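Local structure of TRAP-type C4-dicarboxylate:H+ symport system substrate-binding component DctP (Shewanella oneidensis, 4MX6) at residues D116-F121 and A187-A192; A126-Q131 and Y153-M158; K159-N164 and Q309-V314; G216-W221 and S239-L244; N223-K228 and K289-D294. The protein probably captures succinate and related C4-dicarboxylates in the periplasm and hands them to a TRAP-type proton symporter. All coordinates share one frame; numbering follows the deposited sequence.

Overall arrangement
Interactions 1, 3 and 4 form one buried cluster, their centres about 9 to 11 Å apart. F161 of interaction 3 stacks on H241 of interaction 4, and F119 of interaction 1 packs on W311. Strands 160-163 and 217-219, used by interactions 3 and 4, are neighbours in the mixed sheet. Interaction 2, centred about 14 Å from the centre of interaction 4, is tied to it by adjacent strands 148-158 and 243-251. Interaction 5, on helix 221-226, is farthest from interaction 1, about 24 Å between centres. Along the chain, interactions 1 and 3 interleave, as do 4 and 5. The succinate-binding residues N219 and N223 lie in interactions 4 and 5, so these contacts reach that site.

Interaction 1 of 5, residues D116-F121 and A187-A192; sequences DLPFLF and AAQFDA
P118 and Q189 meet where CB of the proline ring lies 3.4 Å from Q189 OE1, the two side chains running past each other in opposite directions. The same oxygen, Q189 OE1, accepts a hydrogen bond from a water 2.8 Å away, and that water donates to the backbone at D116 O, at 2.9 Å, bridging the loop to helix 184-191. Q189 reaches across because its CG is anti to the backbone N (chi1 173°) and the chain stays extended beyond it. Its amide nitrogen is taken up by E218 OE1, which helps fix the amide's rotation. On the loop side, P118 is the second residue of a type II beta turn from L117 to L120. The D116 carboxylate is held by S103 and S183, while M315 of helix 305-326 packs on P118. The chemistry is therefore divided: proline offers only C-H groups to the amide oxygen, and the polar part of the link passes through water, with the two ends of the Q189 amide serving as acceptor and donor.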
# COMPACT_ATOMS: atom_id res chain seq x y z
N ASP A 116 2.10 -4.54 8.20
CA ASP A 116 1.28 -3.49 8.80
C ASP A 116 1.75 -3.09 10.20
O ASP A 116 1.23 -2.14 10.76
CB ASP A 116 -0.16 -3.97 8.92
CG ASP A 116 -0.93 -3.91 7.62
OD1 ASP A 116 -0.43 -3.27 6.67
OD2 ASP A 116 -2.04 -4.49 7.56
N LEU A 117 2.68 -3.83 10.79
CA LEU A 117 3.05 -3.56 12.18
C LEU A 117 3.64 -2.15 12.34
O LEU A 117 4.54 -1.76 11.59
CB LEU A 117 4.01 -4.63 12.71
CG LEU A 117 3.41 -6.03 12.85
CD1 LEU A 117 4.47 -7.02 13.29
CD2 LEU A 117 2.24 -6.06 13.82
N PRO A 118 3.15 -1.39 13.32
CA PRO A 118 3.59 0.00 13.41
C PRO A 118 5.04 0.14 13.86
O PRO A 118 5.47 -0.51 14.82
CB PRO A 118 2.62 0.60 14.44
CG PRO A 118 2.07 -0.60 15.20
CD PRO A 118 2.00 -1.69 14.20
N PHE A 119 5.78 0.97 13.15
CA PHE A 119 7.19 1.26 13.41
C PHE A 119 8.10 0.03 13.28
O PHE A 119 9.22 0.02 13.79
CB PHE A 119 7.37 1.93 14.79
CG PHE A 119 6.69 3.28 14.89
CD1 PHE A 119 7.25 4.40 14.31
CD2 PHE A 119 5.50 3.41 15.58
CE1 PHE A 119 6.61 5.63 14.42
CE2 PHE A 119 4.87 4.64 15.68
CZ PHE A 119 5.44 5.75 15.10
N LEU A 120 7.66 -0.98 12.55
CA LEU A 120 8.51 -2.14 12.30
C LEU A 120 9.74 -1.78 11.46
O LEU A 120 10.87 -2.17 11.78
CB LEU A 120 7.71 -3.26 11.64
CG LEU A 120 8.48 -4.54 11.32
CD1 LEU A 120 9.13 -5.15 12.57
CD2 LEU A 120 7.52 -5.53 10.66
N PHE A 121 9.49 -1.07 10.36
CA PHE A 121 10.55 -0.67 9.45
C PHE A 121 10.88 0.81 9.64
O PHE A 121 10.00 1.66 9.70
CB PHE A 121 10.11 -0.88 8.00
CG PHE A 121 9.75 -2.30 7.70
CD1 PHE A 121 10.72 -3.28 7.58
CD2 PHE A 121 8.42 -2.67 7.53
CE1 PHE A 121 10.38 -4.60 7.31
CE2 PHE A 121 8.09 -3.99 7.25
CZ PHE A 121 9.08 -4.95 7.15
N ALA A 187 -6.45 -1.62 12.46
CA ALA A 187 -7.46 -1.31 13.46
C ALA A 187 -6.82 -1.35 14.86
O ALA A 187 -7.05 -0.46 15.68
CB ALA A 187 -8.63 -2.27 13.38
N ALA A 188 -6.03 -2.38 15.12
CA ALA A 188 -5.38 -2.53 16.41
C ALA A 188 -4.40 -1.38 16.69
O ALA A 188 -4.28 -0.93 17.84
CB ALA A 188 -4.67 -3.87 16.50
N GLN A 189 -3.72 -0.90 15.66
CA GLN A 189 -2.83 0.24 15.79
C GLN A 189 -3.58 1.42 16.40
O GLN A 189 -3.10 2.08 17.32
CB GLN A 189 -2.27 0.60 14.40
CG GLN A 189 -1.46 1.86 14.35
CD GLN A 189 -1.03 2.17 12.94
OE1 GLN A 189 0.02 1.71 12.48
NE2 GLN A 189 -1.85 2.91 12.22
N PHE A 190 -4.75 1.74 15.86
CA PHE A 190 -5.53 2.86 16.40
C PHE A 190 -6.19 2.53 17.74
O PHE A 190 -6.23 3.39 18.62
CB PHE A 190 -6.50 3.40 15.36
CG PHE A 190 -5.80 4.17 14.27
CD1 PHE A 190 -5.28 5.43 14.53
CD2 PHE A 190 -5.59 3.62 13.02
CE1 PHE A 190 -4.61 6.12 13.57
CE2 PHE A 190 -4.91 4.33 12.04
CZ PHE A 190 -4.43 5.58 12.32
N ASP A 191 -6.64 1.29 17.94
CA ASP A 191 -7.13 0.86 19.26
C ASP A 191 -6.08 1.11 20.34
O ASP A 191 -6.41 1.44 21.48
CB ASP A 191 -7.46 -0.65 19.29
CG ASP A 191 -8.68 -1.04 18.48
OD1 ASP A 191 -9.56 -0.20 18.23
OD2 ASP A 191 -8.75 -2.24 18.12
N ALA A 192 -4.81 0.92 20.00
CA ALA A 192 -3.72 0.99 20.98
C ALA A 192 -3.56 2.37 21.60
O ALA A 192 -2.99 2.51 22.68
CB ALA A 192 -2.41 0.56 20.33
O HOH W 1 1.05 0.68 10.13

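Interaction 2 of 5, residues A126-Q131 and Y153-M158; sequences AVNRFQ and YLHNGM
Q131 OE1 accepts the N-H of H155 NE2 at 3.1 Å, a bent bond with an angle of 138° at the hydrogen. It is the polar link in an alpha/beta packing in which residues 126-131 of helix 124-132 run antiparallel to residues 153-158 of strand 148-158, these segment axes 10.4 Å apart. The H155 ring and the Q131 amide are nearly coplanar, although OE1 stands somewhat out of the imidazole plane. The other end of the amide, NE2, donates to D245 OD2 on the neighbouring strand 243-251, so both ends are held and the amide is kept from turning over. Flat against it lies the ring of Y153, its plane only 7° from that of the amide. Q131 CG sits almost over the middle of this ring, 3.6 Å from the Y153 centroid, in a CH-pi contact, and Q131 NE2 lies just beyond the rim, 3.6 Å from Y153 CD1. Y153 OH is bonded to G136 O, which holds the ring from its far end. Farther along the strand, N156 and G157 form a classic beta bulge opposite L244, with N156 ND2 bonded to Y246 OH of the succinate site. N128 approaches H155 crosswise, the amide steeply inclined to the ring, and places its OD1 at the ring edge, 3.1 Å from H155 CE1.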
# COMPACT_ATOMS: atom_id res chain seq x y z
N ALA A 126 14.82 -0.35 4.57
CA ALA A 126 14.61 -1.54 5.40
C ALA A 126 13.48 -2.40 4.83
O ALA A 126 13.58 -3.63 4.78
CB ALA A 126 14.31 -1.14 6.83
N VAL A 127 12.41 -1.75 4.39
CA VAL A 127 11.31 -2.47 3.75
C VAL A 127 11.81 -3.29 2.58
O VAL A 127 11.51 -4.48 2.44
CB VAL A 127 10.23 -1.47 3.24
CG1 VAL A 127 9.18 -2.19 2.44
CG2 VAL A 127 9.60 -0.72 4.41
N ASN A 128 12.59 -2.65 1.72
CA ASN A 128 13.10 -3.30 0.54
C ASN A 128 14.01 -4.49 0.89
O ASN A 128 13.93 -5.55 0.28
CB ASN A 128 13.84 -2.32 -0.35
CG ASN A 128 14.08 -2.87 -1.70
OD1 ASN A 128 13.14 -3.01 -2.49
ND2 ASN A 128 15.33 -3.17 -2.01
N ARG A 129 14.90 -4.31 1.87
CA ARG A 129 15.77 -5.41 2.26
C ARG A 129 14.94 -6.60 2.74
O ARG A 129 15.23 -7.76 2.39
CB ARG A 129 16.75 -4.97 3.35
CG ARG A 129 17.98 -4.25 2.83
CD ARG A 129 19.00 -4.01 3.93
NE ARG A 129 18.88 -2.67 4.49
CZ ARG A 129 19.26 -1.56 3.86
NH1 ARG A 129 19.78 -1.63 2.64
NH2 ARG A 129 19.13 -0.38 4.44
N PHE A 130 13.92 -6.34 3.54
CA PHE A 130 13.06 -7.43 4.02
C PHE A 130 12.36 -8.11 2.85
O PHE A 130 12.34 -9.33 2.75
CB PHE A 130 12.05 -6.92 5.04
CG PHE A 130 11.09 -7.97 5.50
CD1 PHE A 130 11.49 -8.96 6.39
CD2 PHE A 130 9.79 -8.00 5.02
CE1 PHE A 130 10.59 -9.93 6.81
CE2 PHE A 130 8.90 -8.98 5.42
CZ PHE A 130 9.29 -9.94 6.32
N GLN A 131 11.80 -7.32 1.94
CA GLN A 131 11.11 -7.87 0.77
C GLN A 131 12.00 -8.75 -0.10
O GLN A 131 11.54 -9.75 -0.64
CB GLN A 131 10.52 -6.75 -0.07
CG GLN A 131 9.26 -6.15 0.55
CD GLN A 131 8.83 -4.85 -0.11
OE1 GLN A 131 9.56 -4.26 -0.91
NE2 GLN A 131 7.64 -4.39 0.24
N TYR A 153 6.91 -6.97 -5.52
CA TYR A 153 6.56 -5.89 -4.60
C TYR A 153 6.73 -4.56 -5.33
O TYR A 153 7.71 -4.36 -6.06
CB TYR A 153 7.48 -5.90 -3.39
CG TYR A 153 7.27 -7.06 -2.45
CD1 TYR A 153 6.18 -7.10 -1.59
CD2 TYR A 153 8.19 -8.11 -2.38
CE1 TYR A 153 6.01 -8.13 -0.70
CE2 TYR A 153 8.01 -9.16 -1.50
CZ TYR A 153 6.91 -9.17 -0.66
OH TYR A 153 6.70 -10.18 0.25
N LEU A 154 5.80 -3.64 -5.10
CA LEU A 154 5.88 -2.29 -5.65
C LEU A 154 5.76 -1.32 -4.48
O LEU A 154 4.85 -1.43 -3.66
CB LEU A 154 4.76 -2.07 -6.67
CG LEU A 154 4.60 -0.65 -7.19
CD1 LEU A 154 5.80 -0.21 -8.01
CD2 LEU A 154 3.33 -0.55 -8.03
N HIS A 155 6.68 -0.37 -4.41
CA HIS A 155 6.66 0.60 -3.32
C HIS A 155 5.66 1.72 -3.50
O HIS A 155 5.37 2.16 -4.61
CB HIS A 155 8.04 1.24 -3.17
CG HIS A 155 9.11 0.26 -2.82
ND1 HIS A 155 10.39 0.25 -3.33
CD2 HIS A 155 9.04 -0.79 -1.97
CE1 HIS A 155 11.05 -0.77 -2.81
NE2 HIS A 155 10.25 -1.42 -1.99
N ASN A 156 5.18 2.24 -2.36
CA ASN A 156 4.60 3.57 -2.32
C ASN A 156 5.44 4.43 -1.37
O ASN A 156 6.22 5.27 -1.84
CB ASN A 156 3.11 3.57 -1.98
CG ASN A 156 2.49 4.93 -2.20
OD1 ASN A 156 3.12 5.96 -1.90
ND2 ASN A 156 1.29 4.96 -2.74
N GLY A 157 5.35 4.20 -0.07
CA GLY A 157 6.12 5.00 0.87
C GLY A 157 5.73 4.74 2.30
O GLY A 157 4.88 3.91 2.58
N MET A 158 6.33 5.50 3.21
CA MET A 158 5.94 5.44 4.60
C MET A 158 4.67 6.26 4.80
O MET A 158 4.43 7.25 4.12
CB MET A 158 7.05 5.97 5.50
CG MET A 158 8.40 5.29 5.30
SD MET A 158 8.44 3.51 5.50
CE MET A 158 8.22 3.37 7.27

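Interaction 3 of 5, residues K159-N164 and Q309-V314; sequences KQFTAN and QQWVDV
The CA atoms of F161 and W311 stand 11.9 Å apart, so strand 160-163 and helix 305-326 meet through two long aromatic side chains coming from opposite directions. The strand belongs to a mixed four-stranded sheet of the periplasmic-binding-protein fold, which helix 305-326 meets through the W311 side chain. Both rings leave the backbone with CG anti to the carbonyl carbon, chi1 being -64° in F161 and -82° in W311. F161 brings the CE2 and CZ corner of its ring over one face of the six-membered indole ring, shifted toward the rim. The planes are 36° apart, an oblique pairing with centroids 4.9 Å from each other. F161 also stacks on H241, while F119 packs against W311, making this a link in a longer buried aromatic series. W311 NE1 makes weak hydrogen bonds to L167 O and K168 O, tying the indole to a loop. At the point of closest approach, F161 CE2 is 3.8 Å from both W311 CH2 and W311 CZ3.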
# COMPACT_ATOMS: atom_id res chain seq x y z
N LYS A 159 3.83 5.85 5.74
CA LYS A 159 2.60 6.55 6.08
C LYS A 159 2.82 7.68 7.07
O LYS A 159 3.63 7.56 7.99
CB LYS A 159 1.58 5.56 6.65
CG LYS A 159 1.17 4.46 5.67
CD LYS A 159 0.12 3.50 6.23
CE LYS A 159 0.67 2.72 7.41
NZ LYS A 159 -0.26 1.66 7.85
N GLN A 160 2.05 8.75 6.87
CA GLN A 160 1.95 9.89 7.76
C GLN A 160 0.52 9.95 8.28
O GLN A 160 -0.42 9.58 7.57
CB GLN A 160 2.24 11.19 7.01
CG GLN A 160 3.39 11.14 6.03
CD GLN A 160 4.69 10.60 6.61
OE1 GLN A 160 4.93 10.68 7.80
NE2 GLN A 160 5.54 10.06 5.75
N PHE A 161 0.33 10.44 9.51
CA PHE A 161 -1.02 10.72 10.00
C PHE A 161 -1.53 12.07 9.48
O PHE A 161 -0.77 13.04 9.40
CB PHE A 161 -1.05 10.83 11.53
CG PHE A 161 -0.68 9.57 12.27
CD1 PHE A 161 -1.40 8.39 12.12
CD2 PHE A 161 0.35 9.60 13.19
CE1 PHE A 161 -1.07 7.26 12.86
CE2 PHE A 161 0.68 8.48 13.93
CZ PHE A 161 -0.03 7.31 13.76
N THR A 162 -2.82 12.15 9.20
CA THR A 162 -3.48 13.44 9.07
C THR A 162 -4.67 13.48 10.02
O THR A 162 -5.26 12.44 10.34
CB THR A 162 -3.95 13.75 7.63
OG1 THR A 162 -5.04 12.91 7.26
CG2 THR A 162 -2.82 13.55 6.64
N ALA A 163 -5.00 14.70 10.45
CA ALA A 163 -6.19 14.95 11.25
C ALA A 163 -6.42 16.45 11.25
O ALA A 163 -5.80 17.18 10.47
CB ALA A 163 -6.00 14.41 12.68
N ASN A 164 -7.31 16.92 12.12
CA ASN A 164 -7.55 18.36 12.26
C ASN A 164 -6.93 18.91 13.54
O ASN A 164 -7.32 19.94 14.04
CB ASN A 164 -9.04 18.65 12.13
CG ASN A 164 -9.56 18.23 10.78
OD1 ASN A 164 -9.00 18.61 9.75
ND2 ASN A 164 -10.60 17.42 10.77
N GLN A 309 9.56 8.34 20.01
CA GLN A 309 9.73 7.16 20.85
C GLN A 309 8.47 6.86 21.65
O GLN A 309 8.14 5.70 21.89
CB GLN A 309 10.94 7.30 21.78
CG GLN A 309 11.33 5.98 22.45
CD GLN A 309 11.79 4.93 21.45
OE1 GLN A 309 12.61 5.21 20.58
NE2 GLN A 309 11.26 3.73 21.56
N GLN A 310 7.73 7.90 22.05
CA GLN A 310 6.48 7.66 22.77
C GLN A 310 5.50 6.90 21.87
O GLN A 310 4.82 5.97 22.31
CB GLN A 310 5.86 8.98 23.24
CG GLN A 310 6.65 9.62 24.38
CD GLN A 310 6.09 10.93 24.91
OE1 GLN A 310 5.36 11.66 24.25
NE2 GLN A 310 6.49 11.26 26.12
N TRP A 311 5.43 7.30 20.61
CA TRP A 311 4.58 6.58 19.65
C TRP A 311 5.06 5.14 19.43
O TRP A 311 4.26 4.21 19.36
CB TRP A 311 4.55 7.34 18.33
CG TRP A 311 3.58 8.49 18.24
CD1 TRP A 311 3.85 9.82 18.36
CD2 TRP A 311 2.18 8.38 17.99
NE1 TRP A 311 2.70 10.54 18.18
CE2 TRP A 311 1.66 9.68 17.94
CE3 TRP A 311 1.32 7.30 17.77
CZ2 TRP A 311 0.30 9.93 17.72
CZ3 TRP A 311 -0.02 7.55 17.54
CH2 TRP A 311 -0.51 8.84 17.50
N VAL A 312 6.36 4.96 19.28
CA VAL A 312 6.90 3.61 19.09
C VAL A 312 6.50 2.71 20.26
O VAL A 312 6.02 1.59 20.07
CB VAL A 312 8.43 3.63 18.96
CG1 VAL A 312 9.01 2.22 18.93
CG2 VAL A 312 8.82 4.39 17.71
N ASP A 313 6.71 3.21 21.47
CA ASP A 313 6.50 2.41 22.67
C ASP A 313 5.05 1.96 22.84
O ASP A 313 4.79 0.82 23.20
CB ASP A 313 6.94 3.19 23.91
CG ASP A 313 8.45 3.35 24.00
OD1 ASP A 313 9.19 2.70 23.23
OD2 ASP A 313 8.91 4.14 24.86
N VAL A 314 4.11 2.87 22.60
CA VAL A 314 2.70 2.56 22.78
C VAL A 314 2.18 1.59 21.70
O VAL A 314 1.16 0.93 21.89
CB VAL A 314 1.86 3.86 22.80
CG1 VAL A 314 1.67 4.43 21.40
CG2 VAL A 314 0.52 3.62 23.42

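Interaction 4 of 5, residues G216-W221 and S239-L244; sequences GQENTW and SNHGVL
E218, on strand 217-219 at one side of the mixed sheet, reaches H241 in the turn leading into strand 243-251. Its CB lies near the plane of the imidazole, 3.6 Å from H241 NE2. CG sits between the backbone N and the carbonyl carbon (chi1 51°), and the chain extends so that E218 OE1 receives the N-H of H241 NE2 at 2.7 Å. The angle at the hydrogen is 159°; the donor comes to the anti side of the carboxylate, tilted from its plane. OE1 also accepts from Q189 NE2, and OE2 is salt-bridged to K159, which would favour the ionised carboxylate. Across the imidazole, H241 ND1 shares a hydrogen bond of 2.7 Å with S239 OG, so both ring nitrogens are engaged. With a phenylalanine in place of H241, E218 OE1 would probably lose one of its donors and S239 OG its ring partner. Next, N219 gives ND2 to the bound succinate and accepts N223 ND2 at OD1, while T220, N-capping the following helix, bonds N156 OD1 through OG1. L244 fills the angle between these two, its CD2 being 3.4 Å from N219 OD1 and 3.8 Å from T220 CG2.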
# COMPACT_ATOMS: atom_id res chain seq x y z
N GLY A 216 -9.55 11.67 10.80
CA GLY A 216 -8.21 11.54 10.25
C GLY A 216 -8.01 10.25 9.51
O GLY A 216 -8.91 9.43 9.38
N GLN A 217 -6.80 10.08 8.99
CA GLN A 217 -6.43 8.88 8.26
C GLN A 217 -4.91 8.77 8.25
O GLN A 217 -4.22 9.58 8.89
CB GLN A 217 -7.05 8.87 6.85
CG GLN A 217 -6.69 10.06 5.95
CD GLN A 217 -5.36 9.90 5.25
OE1 GLN A 217 -5.16 8.99 4.45
NE2 GLN A 217 -4.42 10.79 5.55
N GLU A 218 -4.38 7.77 7.56
CA GLU A 218 -2.92 7.57 7.45
C GLU A 218 -2.62 7.26 5.98
O GLU A 218 -3.28 6.42 5.36
CB GLU A 218 -2.42 6.44 8.36
CG GLU A 218 -3.21 5.14 8.20
CD GLU A 218 -2.51 3.89 8.74
OE1 GLU A 218 -1.59 4.01 9.56
OE2 GLU A 218 -2.88 2.78 8.30
N ASN A 219 -1.61 7.91 5.42
CA ASN A 219 -1.27 7.65 4.03
C ASN A 219 0.06 8.29 3.65
O ASN A 219 0.64 9.06 4.41
CB ASN A 219 -2.38 8.09 3.06
CG ASN A 219 -2.70 6.99 2.08
OD1 ASN A 219 -1.81 6.52 1.36
ND2 ASN A 219 -3.93 6.49 2.11
N THR A 220 0.54 7.95 2.46
CA THR A 220 1.79 8.48 1.98
C THR A 220 1.59 9.88 1.40
O THR A 220 0.46 10.28 1.08
CB THR A 220 2.38 7.58 0.88
OG1 THR A 220 1.51 7.65 -0.26
CG2 THR A 220 2.51 6.13 1.36
N TRP A 221 2.67 10.61 1.23
CA TRP A 221 2.59 11.93 0.60
C TRP A 221 1.92 11.84 -0.77
O TRP A 221 1.13 12.71 -1.13
CB TRP A 221 3.96 12.61 0.45
CG TRP A 221 4.64 12.89 1.74
CD1 TRP A 221 5.78 12.29 2.18
CD2 TRP A 221 4.26 13.82 2.76
NE1 TRP A 221 6.14 12.79 3.40
CE2 TRP A 221 5.22 13.72 3.79
CE3 TRP A 221 3.22 14.73 2.91
CZ2 TRP A 221 5.17 14.49 4.94
CZ3 TRP A 221 3.18 15.51 4.06
CH2 TRP A 221 4.15 15.38 5.05
N SER A 239 5.01 11.18 10.77
CA SER A 239 5.22 10.11 11.72
C SER A 239 5.99 8.93 11.13
O SER A 239 6.62 8.18 11.88
CB SER A 239 3.85 9.65 12.20
OG SER A 239 2.98 9.49 11.10
N ASN A 240 5.92 8.72 9.82
CA ASN A 240 6.57 7.57 9.18
C ASN A 240 6.30 6.28 9.96
O ASN A 240 7.21 5.47 10.16
CB ASN A 240 8.08 7.81 9.04
CG ASN A 240 8.40 8.95 8.11
OD1 ASN A 240 7.95 8.97 6.96
ND2 ASN A 240 9.20 9.90 8.58
N HIS A 241 5.05 6.07 10.36
CA HIS A 241 4.75 5.07 11.39
C HIS A 241 4.42 3.67 10.84
O HIS A 241 4.23 2.74 11.62
CB HIS A 241 3.60 5.55 12.26
CG HIS A 241 2.35 5.75 11.49
ND1 HIS A 241 2.06 6.94 10.85
CD2 HIS A 241 1.35 4.89 11.18
CE1 HIS A 241 0.92 6.80 10.19
NE2 HIS A 241 0.48 5.56 10.37
N GLY A 242 4.37 3.52 9.52
CA GLY A 242 4.16 2.21 8.90
C GLY A 242 4.44 2.33 7.43
O GLY A 242 4.62 3.44 6.92
N VAL A 243 4.49 1.21 6.72
CA VAL A 243 4.70 1.23 5.28
C VAL A 243 3.41 0.95 4.53
O VAL A 243 2.61 0.13 4.95
CB VAL A 243 5.81 0.22 4.83
CG1 VAL A 243 5.46 -1.24 5.13
CG2 VAL A 243 6.12 0.37 3.35
N LEU A 244 3.22 1.69 3.44
CA LEU A 244 2.21 1.37 2.43
C LEU A 244 2.95 0.92 1.18
O LEU A 244 3.55 1.73 0.48
CB LEU A 244 1.32 2.58 2.09
CG LEU A 244 0.46 2.41 0.80
CD1 LEU A 244 -0.56 1.30 0.93
CD2 LEU A 244 -0.25 3.70 0.40

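Interaction 5 of 5, residues N223-K228 and K289-D294; sequences NTYSQK and KQLILD
The contact is an apolar helix-helix packing in which T224 and Y225 of helix 221-226 lie against L291 and I292 of the long helix 260-295. Y225 has its CG anti to the backbone N (chi1 176°), which turns the ring broadside to L291. L291 CD1 sits over one face, 4.1 Å from the Y225 centroid, as a CH-pi contact, and L291 CB lies 3.7 Å from Y225 CE1. I292 comes in nearer the backbone of Y225: its CG1 is at the ring edge and its CD1 is 3.9 Å from Y225 CB. The same methyl reaches T224 CG2 at 3.8 Å, wedged at the foot of both side chains. On the ring face opposite L291, K228 NZ lies 3.3 Å above the Y225 plane, toward the rim. With an alanine in place of Y225, a gap would probably open between L291 and K228, leaving L291 CD1 poorly packed. K228 NZ and K228 N also grip Y225 O, from opposite faces of its carbonyl plane. Close by, N223 binds the succinate through ND2. The positive phi of K228 (66°) and the bonds back into the last turn end the helix as a Schellman motif.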
# COMPACT_ATOMS: atom_id res chain seq x y z
N ASN A 223 -0.37 9.70 -2.06
CA ASN A 223 -1.82 9.60 -1.98
C ASN A 223 -2.47 10.86 -1.38
O ASN A 223 -3.53 11.30 -1.82
CB ASN A 223 -2.25 8.35 -1.21
CG ASN A 223 -2.28 7.11 -2.08
OD1 ASN A 223 -2.45 7.19 -3.31
ND2 ASN A 223 -2.14 5.96 -1.45
N THR A 224 -1.82 11.43 -0.37
CA THR A 224 -2.34 12.60 0.31
C THR A 224 -2.47 13.76 -0.69
O THR A 224 -3.47 14.49 -0.68
CB THR A 224 -1.43 12.98 1.49
OG1 THR A 224 -1.39 11.90 2.42
CG2 THR A 224 -1.93 14.21 2.23
N TYR A 225 -1.45 13.93 -1.53
CA TYR A 225 -1.47 14.97 -2.55
C TYR A 225 -2.45 14.68 -3.68
O TYR A 225 -3.32 15.49 -4.00
CB TYR A 225 -0.06 15.20 -3.13
CG TYR A 225 -0.09 16.21 -4.25
CD1 TYR A 225 -0.34 17.54 -3.99
CD2 TYR A 225 0.07 15.83 -5.57
CE1 TYR A 225 -0.40 18.48 -5.00
CE2 TYR A 225 0.01 16.75 -6.60
CZ TYR A 225 -0.23 18.08 -6.31
OH TYR A 225 -0.29 19.01 -7.34
N SER A 226 -2.34 13.49 -4.26
CA SER A 226 -3.11 13.18 -5.46
C SER A 226 -4.62 13.07 -5.18
O SER A 226 -5.42 13.35 -6.06
CB SER A 226 -2.60 11.93 -6.18
OG SER A 226 -2.65 10.79 -5.35
N GLN A 227 -5.00 12.69 -3.96
CA GLN A 227 -6.42 12.62 -3.59
C GLN A 227 -6.92 13.86 -2.85
O GLN A 227 -8.08 13.92 -2.46
CB GLN A 227 -6.70 11.37 -2.74
CG GLN A 227 -6.45 10.05 -3.48
CD GLN A 227 -7.27 9.86 -4.77
OE1 GLN A 227 -8.33 10.47 -4.98
NE2 GLN A 227 -6.78 9.00 -5.63
N LYS A 228 -6.03 14.83 -2.63
CA LYS A 228 -6.37 16.12 -2.01
C LYS A 228 -6.81 15.99 -0.56
O LYS A 228 -7.56 16.83 -0.05
CB LYS A 228 -7.40 16.91 -2.83
CG LYS A 228 -7.01 17.08 -4.29
CD LYS A 228 -5.66 17.75 -4.45
CE LYS A 228 -5.07 17.48 -5.82
NZ LYS A 228 -3.61 17.77 -5.86
N LYS A 289 5.29 15.88 -1.02
CA LYS A 289 5.42 16.57 0.25
C LYS A 289 5.62 18.07 -0.01
O LYS A 289 4.95 18.91 0.60
CB LYS A 289 6.60 16.02 1.06
CG LYS A 289 6.82 16.78 2.37
CD LYS A 289 7.97 16.22 3.18
CE LYS A 289 8.18 17.05 4.43
NZ LYS A 289 9.38 16.58 5.17
N GLN A 290 6.53 18.42 -0.91
CA GLN A 290 6.79 19.83 -1.21
C GLN A 290 5.57 20.54 -1.80
O GLN A 290 5.29 21.67 -1.43
CB GLN A 290 7.99 19.98 -2.13
CG GLN A 290 8.46 21.42 -2.27
CD GLN A 290 8.86 22.03 -0.94
OE1 GLN A 290 9.66 21.46 -0.20
NE2 GLN A 290 8.29 23.19 -0.63
N LEU A 291 4.83 19.88 -2.69
CA LEU A 291 3.64 20.51 -3.26
C LEU A 291 2.59 20.77 -2.19
O LEU A 291 1.91 21.80 -2.22
CB LEU A 291 3.06 19.66 -4.38
CG LEU A 291 3.92 19.61 -5.65
CD1 LEU A 291 3.38 18.59 -6.63
CD2 LEU A 291 4.03 20.97 -6.33
N ILE A 292 2.44 19.86 -1.24
CA ILE A 292 1.52 20.07 -0.13
C ILE A 292 1.96 21.27 0.71
O ILE A 292 1.15 22.14 1.05
CB ILE A 292 1.38 18.81 0.73
CG1 ILE A 292 0.62 17.74 -0.07
CG2 ILE A 292 0.64 19.12 2.03
CD1 ILE A 292 0.70 16.36 0.54
N LEU A 293 3.24 21.34 1.03
CA LEU A 293 3.76 22.49 1.77
C LEU A 293 3.52 23.79 0.99
O LEU A 293 3.09 24.80 1.57
CB LEU A 293 5.24 22.29 2.08
CG LEU A 293 5.56 21.10 3.00
CD1 LEU A 293 7.05 21.08 3.31
CD2 LEU A 293 4.73 21.10 4.28
N ASP A 294 3.79 23.77 -0.32
CA ASP A 294 3.62 24.96 -1.16
C ASP A 294 2.20 25.51 -1.07
O ASP A 294 1.98 26.72 -1.19
CB ASP A 294 3.91 24.65 -2.63
CG ASP A 294 5.38 24.41 -2.92
OD1 ASP A 294 6.24 24.73 -2.08
OD2 ASP A 294 5.67 23.88 -4.02